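Local atomic coordinates of arabinogalactan endo-1,4-beta-galactosidase (Ignisphaera aggregans, PDB entry 7OSK), a protein that probably cleaves internal beta-1,4-galactosidic bonds in galactan and arabinogalactan, using a calcium-binding catalytic domain of glycoside hydrolase family 53. Residues P60-L65 with P360-K365; V290-Y295 with F350-T355; A294-L299 with N307-R312; A354-Y359 with G369-N374. All coordinates share one frame; numbering follows the deposited sequence.

Interaction 1. Residues P60-L65 with P360-K365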
loop_
_atom_site.group_PDB
_atom_site.type_symbol
_atom_site.label_atom_id
_atom_site.label_comp_id
_atom_site.label_asym_id
_atom_site.label_seq_id
_atom_site.Cartn_x
_atom_site.Cartn_y
_atom_site.Cartn_z
ATOM N N PRO A 60 4.199 9.604 -9.417
ATOM C CA PRO A 60 4.283 11.059 -9.601
ATOM C C PRO A 60 5.712 11.578 -9.750
ATOM O O PRO A 60 5.949 12.452 -10.580
ATOM C CB PRO A 60 3.637 11.609 -8.325
ATOM C CG PRO A 60 2.722 10.532 -7.881
ATOM C CD PRO A 60 3.444 9.262 -8.198
ATOM N N TRP A 61 6.643 11.041 -8.968
ATOM C CA TRP A 61 8.044 11.444 -9.053
ATOM C C TRP A 61 8.652 11.040 -10.394
ATOM O O TRP A 61 9.365 11.820 -11.020
ATOM C CB TRP A 61 8.839 10.830 -7.897
ATOM C CG TRP A 61 10.309 11.154 -7.898
ATOM C CD1 TRP A 61 11.338 10.283 -8.096
ATOM C CD2 TRP A 61 10.909 12.438 -7.679
ATOM N NE1 TRP A 61 12.539 10.941 -8.016
ATOM C CE2 TRP A 61 12.304 12.266 -7.761
ATOM C CE3 TRP A 61 10.401 13.717 -7.425
ATOM C CZ2 TRP A 61 13.199 13.322 -7.599
ATOM C CZ3 TRP A 61 11.292 14.766 -7.264
ATOM C CH2 TRP A 61 12.676 14.561 -7.352
ATOM N N ILE A 62 8.353 9.819 -10.830
ATOM C CA ILE A 62 8.842 9.304 -12.108
ATOM C C ILE A 62 8.417 10.200 -13.274
ATOM O O ILE A 62 9.215 10.489 -14.165
ATOM C CB ILE A 62 8.336 7.863 -12.355
ATOM C CG1 ILE A 62 8.960 6.909 -11.332
ATOM C CG2 ILE A 62 8.663 7.400 -13.776
ATOM C CD1 ILE A 62 8.424 5.483 -11.380
ATOM N N ILE A 63 7.159 10.630 -13.262
ATOM C CA ILE A 63 6.618 11.465 -14.332
ATOM C C ILE A 63 7.306 12.830 -14.368
ATOM O O ILE A 63 7.531 13.394 -15.442
ATOM C CB ILE A 63 5.093 11.660 -14.171
ATOM C CG1 ILE A 63 4.382 10.303 -14.163
ATOM C CG2 ILE A 63 4.534 12.534 -15.294
ATOM C CD1 ILE A 63 2.919 10.366 -13.766
ATOM N N GLU A 64 7.641 13.356 -13.195
ATOM C CA GLU A 64 8.288 14.659 -13.099
ATOM C C GLU A 64 9.686 14.624 -13.705
ATOM O O GLU A 64 10.162 15.624 -14.240
ATOM C CB GLU A 64 8.357 15.117 -11.638
ATOM C CG GLU A 64 7.004 15.518 -11.056
ATOM C CD GLU A 64 7.077 15.888 -9.584
ATOM O OE1 GLU A 64 8.202 16.071 -9.074
ATOM O OE2 GLU A 64 6.010 15.996 -8.940
ATOM N N LEU A 65 10.336 13.469 -13.625
ATOM C CA LEU A 65 11.691 13.317 -14.143
ATOM C C LEU A 65 11.701 13.096 -15.655
ATOM O O LEU A 65 12.725 13.302 -16.307
ATOM C CB LEU A 65 12.400 12.155 -13.442
ATOM C CG LEU A 65 12.575 12.269 -11.925
ATOM C CD1 LEU A 65 13.373 11.087 -11.395
ATOM C CD2 LEU A 65 13.239 13.582 -11.528
ATOM N N PRO A 360 16.246 6.813 -14.224
ATOM C CA PRO A 360 17.263 7.583 -13.500
ATOM C C PRO A 360 16.652 8.612 -12.553
ATOM O O PRO A 360 15.885 9.472 -12.992
ATOM C CB PRO A 360 18.045 8.269 -14.623
ATOM C CG PRO A 360 17.886 7.372 -15.787
ATOM C CD PRO A 360 16.501 6.810 -15.676
ATOM N N GLY A 361 16.985 8.509 -11.269
ATOM C CA GLY A 361 16.506 9.450 -10.273
ATOM C C GLY A 361 15.321 8.940 -9.475
ATOM O O GLY A 361 14.987 9.502 -8.430
ATOM N N ALA A 362 14.692 7.875 -9.963
ATOM C CA ALA A 362 13.509 7.308 -9.319
ATOM C C ALA A 362 13.841 6.003 -8.600
ATOM O O ALA A 362 13.086 5.035 -8.673
ATOM C CB ALA A 362 12.412 7.077 -10.344
ATOM N N GLY A 363 14.976 5.980 -7.912
ATOM C CA GLY A 363 15.371 4.815 -7.143
ATOM C C GLY A 363 14.656 4.764 -5.807
ATOM O O GLY A 363 13.798 5.600 -5.519
ATOM N N TRP A 364 15.012 3.779 -4.989
ATOM C CA TRP A 364 14.417 3.620 -3.666
ATOM C C TRP A 364 14.992 4.638 -2.688
ATOM O O TRP A 364 14.474 4.826 -1.586
ATOM C CB TRP A 364 14.663 2.208 -3.138
ATOM C CG TRP A 364 16.015 2.050 -2.514
ATOM C CD1 TRP A 364 17.205 1.884 -3.161
ATOM C CD2 TRP A 364 16.316 2.048 -1.115
ATOM N NE1 TRP A 364 18.229 1.780 -2.250
ATOM C CE2 TRP A 364 17.709 1.877 -0.987
ATOM C CE3 TRP A 364 15.543 2.173 0.042
ATOM C CZ2 TRP A 364 18.340 1.826 0.250
ATOM C CZ3 TRP A 364 16.175 2.123 1.268
ATOM C CH2 TRP A 364 17.558 1.952 1.360
ATOM N N LYS A 365 16.071 5.288 -3.105
ATOM C CA LYS A 365 16.806 6.210 -2.256
ATOM C C LYS A 365 17.537 7.199 -3.149
ATOM O O LYS A 365 17.887 6.869 -4.282
ATOM C CB LYS A 365 17.789 5.446 -1.363
ATOM C CG LYS A 365 18.517 6.288 -0.333
ATOM C CD LYS A 365 19.436 5.422 0.518
ATOM C CE LYS A 365 20.143 6.237 1.589
ATOM N NZ LYS A 365 20.980 5.389 2.479
#

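Interaction 2. Residues V290-Y295 with F350-T355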
loop_
_atom_site.group_PDB
_atom_site.type_symbol
_atom_site.label_atom_id
_atom_site.label_comp_id
_atom_site.label_asym_id
_atom_site.label_seq_id
_atom_site.Cartn_x
_atom_site.Cartn_y
_atom_site.Cartn_z
ATOM N N VAL A 290 -6.040 -6.395 1.542
ATOM C CA VAL A 290 -4.618 -6.591 1.270
ATOM C C VAL A 290 -4.020 -5.253 0.834
ATOM O O VAL A 290 -4.172 -4.840 -0.318
ATOM C CB VAL A 290 -4.376 -7.662 0.183
ATOM C CG1 VAL A 290 -2.884 -7.855 -0.060
ATOM C CG2 VAL A 290 -5.030 -8.981 0.577
ATOM N N ALA A 291 -3.342 -4.578 1.759
ATOM C CA ALA A 291 -2.800 -3.246 1.503
ATOM C C ALA A 291 -1.566 -3.300 0.615
ATOM O O ALA A 291 -1.304 -2.374 -0.152
ATOM C CB ALA A 291 -2.464 -2.551 2.808
ATOM N N GLU A 292 -0.797 -4.377 0.739
ATOM C CA GLU A 292 0.410 -4.540 -0.059
ATOM C C GLU A 292 0.625 -5.993 -0.450
ATOM O O GLU A 292 0.484 -6.901 0.367
ATOM C CB GLU A 292 1.636 -4.023 0.698
ATOM C CG GLU A 292 1.631 -2.520 0.948
ATOM C CD GLU A 292 2.917 -2.026 1.597
ATOM O OE1 GLU A 292 3.868 -2.829 1.735
ATOM O OE2 GLU A 292 2.976 -0.833 1.967
ATOM N N THR A 293 0.971 -6.199 -1.715
ATOM C CA THR A 293 1.332 -7.514 -2.216
ATOM C C THR A 293 1.990 -7.348 -3.578
ATOM O O THR A 293 1.723 -6.377 -4.287
ATOM C CB THR A 293 0.109 -8.447 -2.327
ATOM O OG1 THR A 293 0.536 -9.752 -2.735
ATOM C CG2 THR A 293 -0.903 -7.912 -3.331
ATOM N N ALA A 294 2.860 -8.284 -3.938
ATOM C CA ALA A 294 3.537 -8.221 -5.225
ATOM C C ALA A 294 4.226 -9.532 -5.552
ATOM O O ALA A 294 4.422 -10.376 -4.680
ATOM C CB ALA A 294 4.547 -7.086 -5.236
ATOM N N TYR A 295 4.587 -9.696 -6.819
ATOM C CA TYR A 295 5.373 -10.843 -7.246
ATOM C C TYR A 295 6.204 -10.479 -8.466
ATOM O O TYR A 295 5.978 -9.441 -9.092
ATOM C CB TYR A 295 4.477 -12.040 -7.557
ATOM C CG TYR A 295 5.173 -13.358 -7.332
ATOM C CD1 TYR A 295 5.357 -13.854 -6.048
ATOM C CD2 TYR A 295 5.661 -14.100 -8.397
ATOM C CE1 TYR A 295 5.997 -15.051 -5.831
ATOM C CE2 TYR A 295 6.306 -15.304 -8.190
ATOM C CZ TYR A 295 6.472 -15.775 -6.902
ATOM O OH TYR A 295 7.111 -16.972 -6.677
ATOM N N PHE A 350 -4.326 -4.337 -3.000
ATOM C CA PHE A 350 -3.499 -3.342 -3.679
ATOM C C PHE A 350 -2.162 -3.958 -4.059
ATOM O O PHE A 350 -1.421 -4.426 -3.195
ATOM C CB PHE A 350 -3.254 -2.115 -2.799
ATOM C CG PHE A 350 -4.485 -1.312 -2.505
ATOM C CD1 PHE A 350 -4.898 -0.315 -3.367
ATOM C CD2 PHE A 350 -5.217 -1.540 -1.354
ATOM C CE1 PHE A 350 -6.024 0.432 -3.092
ATOM C CE2 PHE A 350 -6.343 -0.798 -1.075
ATOM C CZ PHE A 350 -6.747 0.189 -1.945
ATOM N N TYR A 351 -1.850 -3.947 -5.349
ATOM C CA TYR A 351 -0.555 -4.413 -5.816
ATOM C C TYR A 351 0.484 -3.320 -5.596
ATOM O O TYR A 351 0.370 -2.228 -6.157
ATOM C CB TYR A 351 -0.620 -4.802 -7.291
ATOM C CG TYR A 351 0.593 -5.562 -7.751
ATOM C CD1 TYR A 351 1.744 -4.895 -8.137
ATOM C CD2 TYR A 351 0.593 -6.947 -7.789
ATOM C CE1 TYR A 351 2.857 -5.583 -8.552
ATOM C CE2 TYR A 351 1.703 -7.646 -8.206
ATOM C CZ TYR A 351 2.834 -6.961 -8.585
ATOM O OH TYR A 351 3.944 -7.658 -8.999
ATOM N N TRP A 352 1.497 -3.616 -4.783
ATOM C CA TRP A 352 2.476 -2.606 -4.381
ATOM C C TRP A 352 3.653 -2.535 -5.349
ATOM O O TRP A 352 4.167 -3.560 -5.796
ATOM C CB TRP A 352 2.988 -2.889 -2.965
ATOM C CG TRP A 352 3.765 -1.745 -2.382
ATOM C CD1 TRP A 352 3.261 -0.670 -1.707
ATOM C CD2 TRP A 352 5.183 -1.559 -2.429
ATOM N NE1 TRP A 352 4.278 0.173 -1.329
ATOM C CE2 TRP A 352 5.469 -0.351 -1.760
ATOM C CE3 TRP A 352 6.239 -2.295 -2.970
ATOM C CZ2 TRP A 352 6.765 0.136 -1.620
ATOM C CZ3 TRP A 352 7.525 -1.812 -2.830
ATOM C CH2 TRP A 352 7.777 -0.607 -2.159
ATOM N N GLY A 353 4.074 -1.315 -5.667
ATOM C CA GLY A 353 5.182 -1.100 -6.581
ATOM C C GLY A 353 4.783 -1.369 -8.019
ATOM O O GLY A 353 5.616 -1.732 -8.848
ATOM N N ALA A 354 3.499 -1.178 -8.310
ATOM C CA ALA A 354 2.943 -1.486 -9.624
ATOM C C ALA A 354 3.493 -0.572 -10.715
ATOM O O ALA A 354 3.647 -0.987 -11.863
ATOM C CB ALA A 354 1.429 -1.383 -9.582
ATOM N N THR A 355 3.778 0.671 -10.346
ATOM C CA THR A 355 4.210 1.686 -11.300
ATOM C C THR A 355 5.694 2.004 -11.165
ATOM O O THR A 355 6.196 2.933 -11.794
ATOM C CB THR A 355 3.413 2.991 -11.114
ATOM O OG1 THR A 355 3.726 3.568 -9.838
ATOM C CG2 THR A 355 1.920 2.720 -11.196
#

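Interaction 3. Residues A294-L299 with N307-R312. With CA (calcium ion), chain C.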
loop_
_atom_site.group_PDB
_atom_site.type_symbol
_atom_site.label_atom_id
_atom_site.label_comp_id
_atom_site.label_asym_id
_atom_site.label_seq_id
_atom_site.Cartn_x
_atom_site.Cartn_y
_atom_site.Cartn_z
ATOM N N ALA A 294 2.860 -8.284 -3.938
ATOM C CA ALA A 294 3.537 -8.221 -5.225
ATOM C C ALA A 294 4.226 -9.532 -5.552
ATOM O O ALA A 294 4.422 -10.376 -4.680
ATOM C CB ALA A 294 4.547 -7.086 -5.236
ATOM N N TYR A 295 4.587 -9.696 -6.819
ATOM C CA TYR A 295 5.373 -10.843 -7.246
ATOM C C TYR A 295 6.204 -10.479 -8.466
ATOM O O TYR A 295 5.978 -9.441 -9.092
ATOM C CB TYR A 295 4.477 -12.040 -7.557
ATOM C CG TYR A 295 5.173 -13.358 -7.332
ATOM C CD1 TYR A 295 5.357 -13.854 -6.048
ATOM C CD2 TYR A 295 5.661 -14.100 -8.397
ATOM C CE1 TYR A 295 5.997 -15.051 -5.831
ATOM C CE2 TYR A 295 6.306 -15.304 -8.190
ATOM C CZ TYR A 295 6.472 -15.775 -6.902
ATOM O OH TYR A 295 7.111 -16.972 -6.677
ATOM N N ALA A 296 7.162 -11.339 -8.796
ATOM C CA ALA A 296 8.090 -11.067 -9.884
ATOM C C ALA A 296 7.562 -11.572 -11.222
ATOM O O ALA A 296 7.173 -12.733 -11.348
ATOM C CB ALA A 296 9.439 -11.691 -9.584
ATOM N N TRP A 297 7.547 -10.687 -12.217
ATOM C CA TRP A 297 7.221 -11.071 -13.587
ATOM C C TRP A 297 8.489 -11.492 -14.328
ATOM O O TRP A 297 8.424 -12.005 -15.447
ATOM C CB TRP A 297 6.524 -9.922 -14.324
ATOM C CG TRP A 297 7.339 -8.654 -14.408
ATOM C CD1 TRP A 297 7.413 -7.665 -13.473
ATOM C CD2 TRP A 297 8.185 -8.243 -15.490
ATOM N NE1 TRP A 297 8.256 -6.668 -13.901
ATOM C CE2 TRP A 297 8.744 -6.999 -15.136
ATOM C CE3 TRP A 297 8.528 -8.809 -16.721
ATOM C CZ2 TRP A 297 9.624 -6.312 -15.968
ATOM C CZ3 TRP A 297 9.402 -8.125 -17.545
ATOM C CH2 TRP A 297 9.940 -6.889 -17.164
ATOM N N THR A 298 9.638 -11.275 -13.692
ATOM C CA THR A 298 10.926 -11.688 -14.239
ATOM C C THR A 298 11.979 -11.680 -13.138
ATOM O O THR A 298 11.722 -11.210 -12.033
ATOM C CB THR A 298 11.386 -10.771 -15.389
ATOM O OG1 THR A 298 12.664 -11.207 -15.872
ATOM C CG2 THR A 298 11.494 -9.329 -14.917
ATOM N N LEU A 299 13.164 -12.191 -13.450
ATOM C CA LEU A 299 14.257 -12.252 -12.488
ATOM C C LEU A 299 15.401 -11.346 -12.925
ATOM O O LEU A 299 16.347 -11.113 -12.171
ATOM C CB LEU A 299 14.741 -13.699 -12.334
ATOM C CG LEU A 299 14.970 -14.319 -10.947
ATOM C CD1 LEU A 299 14.078 -13.736 -9.858
ATOM C CD2 LEU A 299 14.747 -15.822 -11.039
ATOM N N ASN A 307 17.890 -6.371 -7.093
ATOM C CA ASN A 307 16.513 -6.367 -6.617
ATOM C C ASN A 307 16.317 -7.279 -5.413
ATOM O O ASN A 307 17.122 -8.171 -5.156
ATOM C CB ASN A 307 15.561 -6.787 -7.742
ATOM C CG ASN A 307 15.819 -6.038 -9.036
ATOM O OD1 ASN A 307 15.702 -4.812 -9.097
ATOM N ND2 ASN A 307 16.158 -6.777 -10.087
ATOM N N ILE A 308 15.238 -7.039 -4.682
ATOM C CA ILE A 308 14.862 -7.872 -3.549
ATOM C C ILE A 308 14.481 -9.262 -4.053
ATOM O O ILE A 308 14.863 -10.278 -3.468
ATOM C CB ILE A 308 13.701 -7.226 -2.764
ATOM C CG1 ILE A 308 14.251 -6.110 -1.874
ATOM C CG2 ILE A 308 12.963 -8.254 -1.914
ATOM C CD1 ILE A 308 13.261 -5.015 -1.563
ATOM N N PHE A 309 13.717 -9.290 -5.140
ATOM C CA PHE A 309 13.407 -10.528 -5.851
ATOM C C PHE A 309 14.526 -10.800 -6.861
ATOM O O PHE A 309 14.448 -10.403 -8.024
ATOM C CB PHE A 309 12.038 -10.421 -6.537
ATOM C CG PHE A 309 11.249 -11.705 -6.546
ATOM C CD1 PHE A 309 11.823 -12.898 -6.953
ATOM C CD2 PHE A 309 9.925 -11.714 -6.140
ATOM C CE1 PHE A 309 11.083 -14.074 -6.961
ATOM C CE2 PHE A 309 9.184 -12.885 -6.148
ATOM C CZ PHE A 309 9.765 -14.064 -6.557
ATOM N N GLY A 310 15.572 -11.481 -6.397
ATOM C CA GLY A 310 16.817 -11.573 -7.143
ATOM C C GLY A 310 17.080 -12.913 -7.800
ATOM O O GLY A 310 17.292 -12.986 -9.010
ATOM N N SER A 311 17.079 -13.970 -6.995
ATOM C CA SER A 311 17.385 -15.312 -7.473
ATOM C C SER A 311 16.155 -16.203 -7.402
ATOM O O SER A 311 15.124 -15.808 -6.858
ATOM C CB SER A 311 18.517 -15.914 -6.645
ATOM O OG SER A 311 18.232 -15.802 -5.263
ATOM N N ARG A 312 16.272 -17.414 -7.942
ATOM C CA ARG A 312 15.193 -18.396 -7.865
ATOM C C ARG A 312 14.860 -18.739 -6.408
ATOM O O ARG A 312 13.857 -19.395 -6.131
ATOM C CB ARG A 312 15.569 -19.668 -8.634
ATOM C CG ARG A 312 15.318 -19.609 -10.144
ATOM C CD ARG A 312 16.458 -18.945 -10.908
ATOM N NE ARG A 312 16.312 -19.119 -12.354
ATOM C CZ ARG A 312 17.185 -18.684 -13.259
ATOM N NH1 ARG A 312 18.281 -18.038 -12.879
ATOM N NH2 ARG A 312 16.964 -18.896 -14.551
HETATM CA CA CA C . 16.996 -3.057 -10.317
#

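Interaction 4. Residues A354-Y359 with G369-N374. With CA (calcium ion), chain C.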
loop_
_atom_site.group_PDB
_atom_site.type_symbol
_atom_site.label_atom_id
_atom_site.label_comp_id
_atom_site.label_asym_id
_atom_site.label_seq_id
_atom_site.Cartn_x
_atom_site.Cartn_y
_atom_site.Cartn_z
ATOM N N ALA A 354 3.499 -1.178 -8.310
ATOM C CA ALA A 354 2.943 -1.486 -9.624
ATOM C C ALA A 354 3.493 -0.572 -10.715
ATOM O O ALA A 354 3.647 -0.987 -11.863
ATOM C CB ALA A 354 1.429 -1.383 -9.582
ATOM N N THR A 355 3.778 0.671 -10.346
ATOM C CA THR A 355 4.210 1.686 -11.300
ATOM C C THR A 355 5.694 2.004 -11.165
ATOM O O THR A 355 6.196 2.933 -11.794
ATOM C CB THR A 355 3.413 2.991 -11.114
ATOM O OG1 THR A 355 3.726 3.568 -9.838
ATOM C CG2 THR A 355 1.920 2.720 -11.196
ATOM N N TRP A 356 6.398 1.229 -10.348
ATOM C CA TRP A 356 7.794 1.524 -10.054
ATOM C C TRP A 356 8.708 1.014 -11.170
ATOM O O TRP A 356 9.425 0.026 -11.007
ATOM C CB TRP A 356 8.189 0.920 -8.703
ATOM C CG TRP A 356 9.329 1.627 -8.037
ATOM C CD1 TRP A 356 10.099 2.624 -8.563
ATOM C CD2 TRP A 356 9.821 1.400 -6.712
ATOM N NE1 TRP A 356 11.041 3.027 -7.649
ATOM C CE2 TRP A 356 10.891 2.291 -6.504
ATOM C CE3 TRP A 356 9.459 0.526 -5.681
ATOM C CZ2 TRP A 356 11.605 2.334 -5.311
ATOM C CZ3 TRP A 356 10.170 0.570 -4.495
ATOM C CH2 TRP A 356 11.230 1.468 -4.320
ATOM N N ILE A 357 8.671 1.704 -12.305
ATOM C CA ILE A 357 9.503 1.354 -13.450
ATOM C C ILE A 357 10.918 1.902 -13.263
ATOM O O ILE A 357 11.116 2.865 -12.523
ATOM C CB ILE A 357 8.898 1.894 -14.763
ATOM C CG1 ILE A 357 8.765 3.420 -14.714
ATOM C CG2 ILE A 357 7.534 1.264 -15.011
ATOM C CD1 ILE A 357 8.580 4.055 -16.073
ATOM N N PRO A 358 11.910 1.292 -13.932
ATOM C CA PRO A 358 13.279 1.788 -13.778
ATOM C C PRO A 358 13.479 3.117 -14.489
ATOM O O PRO A 358 13.200 3.219 -15.684
ATOM C CB PRO A 358 14.125 0.685 -14.418
ATOM C CG PRO A 358 13.233 0.080 -15.434
ATOM C CD PRO A 358 11.842 0.155 -14.868
ATOM N N TYR A 359 13.952 4.120 -13.759
ATOM C CA TYR A 359 14.227 5.424 -14.344
ATOM C C TYR A 359 15.306 6.141 -13.538
ATOM O O TYR A 359 15.300 6.079 -12.310
ATOM C CB TYR A 359 12.959 6.275 -14.396
ATOM C CG TYR A 359 13.017 7.373 -15.438
ATOM C CD1 TYR A 359 12.594 7.143 -16.740
ATOM C CD2 TYR A 359 13.507 8.635 -15.122
ATOM C CE1 TYR A 359 12.653 8.140 -17.697
ATOM C CE2 TYR A 359 13.565 9.639 -16.073
ATOM C CZ TYR A 359 13.135 9.383 -17.359
ATOM O OH TYR A 359 13.191 10.374 -18.315
ATOM N N GLY A 369 19.389 3.054 -6.809
ATOM C CA GLY A 369 18.490 2.663 -7.881
ATOM C C GLY A 369 17.242 1.924 -7.440
ATOM O O GLY A 369 16.822 2.017 -6.288
ATOM N N ASN A 370 16.654 1.187 -8.378
ATOM C CA ASN A 370 15.403 0.473 -8.148
ATOM C C ASN A 370 15.633 -1.002 -7.807
ATOM O O ASN A 370 16.310 -1.704 -8.555
ATOM C CB ASN A 370 14.512 0.577 -9.386
ATOM C CG ASN A 370 13.059 0.261 -9.089
ATOM O OD1 ASN A 370 12.744 -0.420 -8.111
ATOM N ND2 ASN A 370 12.163 0.754 -9.934
ATOM N N PRO A 371 15.080 -1.472 -6.672
ATOM C CA PRO A 371 15.168 -2.890 -6.318
ATOM C C PRO A 371 13.872 -3.663 -6.565
ATOM O O PRO A 371 13.727 -4.771 -6.047
ATOM C CB PRO A 371 15.475 -2.835 -4.824
ATOM C CG PRO A 371 14.661 -1.657 -4.359
ATOM C CD PRO A 371 14.617 -0.674 -5.522
ATOM N N TRP A 372 12.956 -3.096 -7.348
ATOM C CA TRP A 372 11.589 -3.609 -7.417
ATOM C C TRP A 372 11.030 -3.703 -8.842
ATOM O O TRP A 372 9.909 -4.175 -9.039
ATOM C CB TRP A 372 10.678 -2.715 -6.571
ATOM C CG TRP A 372 9.397 -3.364 -6.143
ATOM C CD1 TRP A 372 8.179 -3.247 -6.743
ATOM C CD2 TRP A 372 9.208 -4.226 -5.015
ATOM N NE1 TRP A 372 7.242 -3.983 -6.061
ATOM C CE2 TRP A 372 7.850 -4.595 -4.995
ATOM C CE3 TRP A 372 10.055 -4.723 -4.020
ATOM C CZ2 TRP A 372 7.318 -5.435 -4.022
ATOM C CZ3 TRP A 372 9.525 -5.559 -3.056
ATOM C CH2 TRP A 372 8.170 -5.905 -3.064
ATOM N N GLU A 373 11.808 -3.276 -9.834
ATOM C CA GLU A 373 11.274 -3.110 -11.186
ATOM C C GLU A 373 10.820 -4.434 -11.803
ATOM O O GLU A 373 9.979 -4.442 -12.704
ATOM C CB GLU A 373 12.304 -2.432 -12.105
ATOM C CG GLU A 373 13.473 -3.297 -12.584
ATOM C CD GLU A 373 14.740 -3.137 -11.759
ATOM O OE1 GLU A 373 14.699 -2.510 -10.675
ATOM O OE2 GLU A 373 15.787 -3.647 -12.209
ATOM N N ASN A 374 11.366 -5.546 -11.320
ATOM C CA ASN A 374 10.960 -6.858 -11.812
ATOM C C ASN A 374 9.706 -7.351 -11.099
ATOM O O ASN A 374 9.268 -8.480 -11.315
ATOM C CB ASN A 374 12.090 -7.884 -11.655
ATOM C CG ASN A 374 12.439 -8.163 -10.207
ATOM O OD1 ASN A 374 12.402 -7.269 -9.363
ATOM N ND2 ASN A 374 12.787 -9.413 -9.915
HETATM CA CA CA C . 16.996 -3.057 -10.317
HETATM O O HOH W 1 13.196 3.361 -10.840
#

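Interaction 1. Residues P60-L65 with P360-K365
The indole of Trp-61 meets the 360-365 loop with its edge: Gly-361 O and Ala-362 CA lie there in the ring plane, while Leu-65 CD2, one helical turn on, rests over one face toward the rim. Its CB points toward the loop, and CG is set anti to the backbone N (chi1 179°). NE1 donates to Gly-361 O over 2.9 Å, nearly straight at 171°, from above the plane of that carbonyl. Ala-362 points its small CB at the helix, 3.6 Å from Ile-62 CG1, and a methyl suits so close a backbone approach. Leu-65 CD1 lies 3.5 Å from Gly-361 C. Gly-361 has a positive phi (99°), where a side chain would press on the preceding carbonyl and on Leu-65. An alanine in place of Trp-61 would probably leave Gly-361 O without this donor and open a gap beneath Leu-65 CD2. The contact joins helix 59-65, just after the first barrel strand, to the long loop after the last, side by side in a closed TIM barrel.

Interaction 2. Residues V290-Y295 with F350-T355
Backbone bonds join the last two strands of the barrel: Phe-350 N donates to Val-290 O at 2.7 Å, and Trp-352 N to Thr-293 O at 2.8 Å. The strands run parallel with a 30° twist. A third bond uses a side chain: Tyr-295 N donates to Tyr-351 OH over 3.1 Å, and that hydroxyl also bonds Gln-375 O and Gln-327 NE2. Tyr-351 sets CG anti to its backbone N (chi1 -168°); Thr-293 O and Ala-294 CA lie over one face of its ring, and Ala-294 CB makes a CH-pi contact 4.2 Å from the centroid. Glu-292 and Trp-352 extend side by side, Glu-292 CD standing 3.6 Å from Trp-352 CD1 over one face of the indole. Arg-92 and Tyr-263 hold the carboxylate, and Glu-191 lies close by. The C-terminal end of the seventh strand is where clan GH-A hydrolases usually carry the nucleophile, so Glu-292 may be that residue. The flat indole and polar partners at its tip would limit its movement, consistent with a preorganised carboxylate.

Interaction 3. Residues A294-L299 with N307-R312
Phe-309 and Tyr-295 form a T-shaped pair that folds the calcium-binding loop after the seventh barrel strand back on itself. Phe-309 presents its edge, with CE2 above the centre of the tyrosine ring, and the planes stand 77° apart with centroids separated by 5.0 Å. An aromatic without a polar group suits this buried place, and Tyr-265 of helix 264-267 meets Phe-309 in a further edge-to-face pair.

A CH-pi contact comes next. Ala-296 CB lies 3.4 Å from the centroid of the Phe-309 ring, only 10° off the ring normal; a single methyl lets the loop backbone come close to that face.

Apolar packing continues through Leu-299, whose two methyls take separate partners. CD1 lies 3.8 Å from Phe-309 CD1, while CD2 touches Arg-312 CD at 3.6 Å. The leucine also lies beside the Gly-310 carbonyl. The arginine chain bends at chi2 (84°), and its methylenes meet the leucine at the exposed border of the contact.

Polar bonding runs to a third part of the chain: Asn-374 ND2 donates to both Thr-298 O and Phe-309 O, joining the two segments through one amide. Two residues before Phe-309, metal binding takes over, with the side-chain amide oxygen of Asn-307, OD1, coordinating the calcium ion at 2.5 Å.

Interaction 4. Residues A354-Y359 with G369-N374
Asn-370 touches Trp-356 with its side chain while its backbone O binds the calcium ion at 2.3 Å. Glu-373 grips the same ion with both carboxylate oxygens, OE1 at 2.4 Å and OE2 at 2.3 Å, after its chain turns back at chi2 (-97°); Ser-302 also holds this carboxylate. Next come the groups that position these ligands. Asn-370 OD1 accepts from Trp-372 N over 2.8 Å, an Asx turn that shapes the backbone around the metal. ND2 donates to Trp-356 O at 3.0 Å, from well above that carbonyl's plane, and also to a water that accepts from Tyr-359 N and donates to Ile-357 O. The amide lies over the indole of Trp-356 with the planes 36° apart, OD1 above its centre. Farther out, Trp-356 CE3 meets Trp-372 CB at 3.6 Å, and Pro-358 CD lies 3.8 Å from Glu-373 CB. Replacing Trp-356 with a leucine would probably leave Ala-362 O without its NE1 donor and the Asn-370 amide without the flat face beneath it. Asp-301, Asp-303, His-305 and Asn-307 complete a seven-oxygen calcium site joining the loops after the last two strands of the TIM barrel.

In the fold
All four contacts belong to one eight-stranded TIM barrel, near its closing strands. The centre of interaction 2, the pairing of strands 287-293 and 346-352, lies about 6 Å from the centre of the chain. From it interactions 3 and 4 run outward on the loops after these strands, their centres about 11 Å apart and both touching the calcium ion. Interaction 3 closes before interaction 4 opens, and a backbone bond between Trp-297 and Asn-374 ties them. Interaction 1, about 9 Å from interaction 4 centre to centre, brings in helix 59-65; along the chain it encloses interactions 2 and 3 and crosses interaction 4, their segments alternating. The calcium-bound loops are thus fastened both to the barrel and to its first helix.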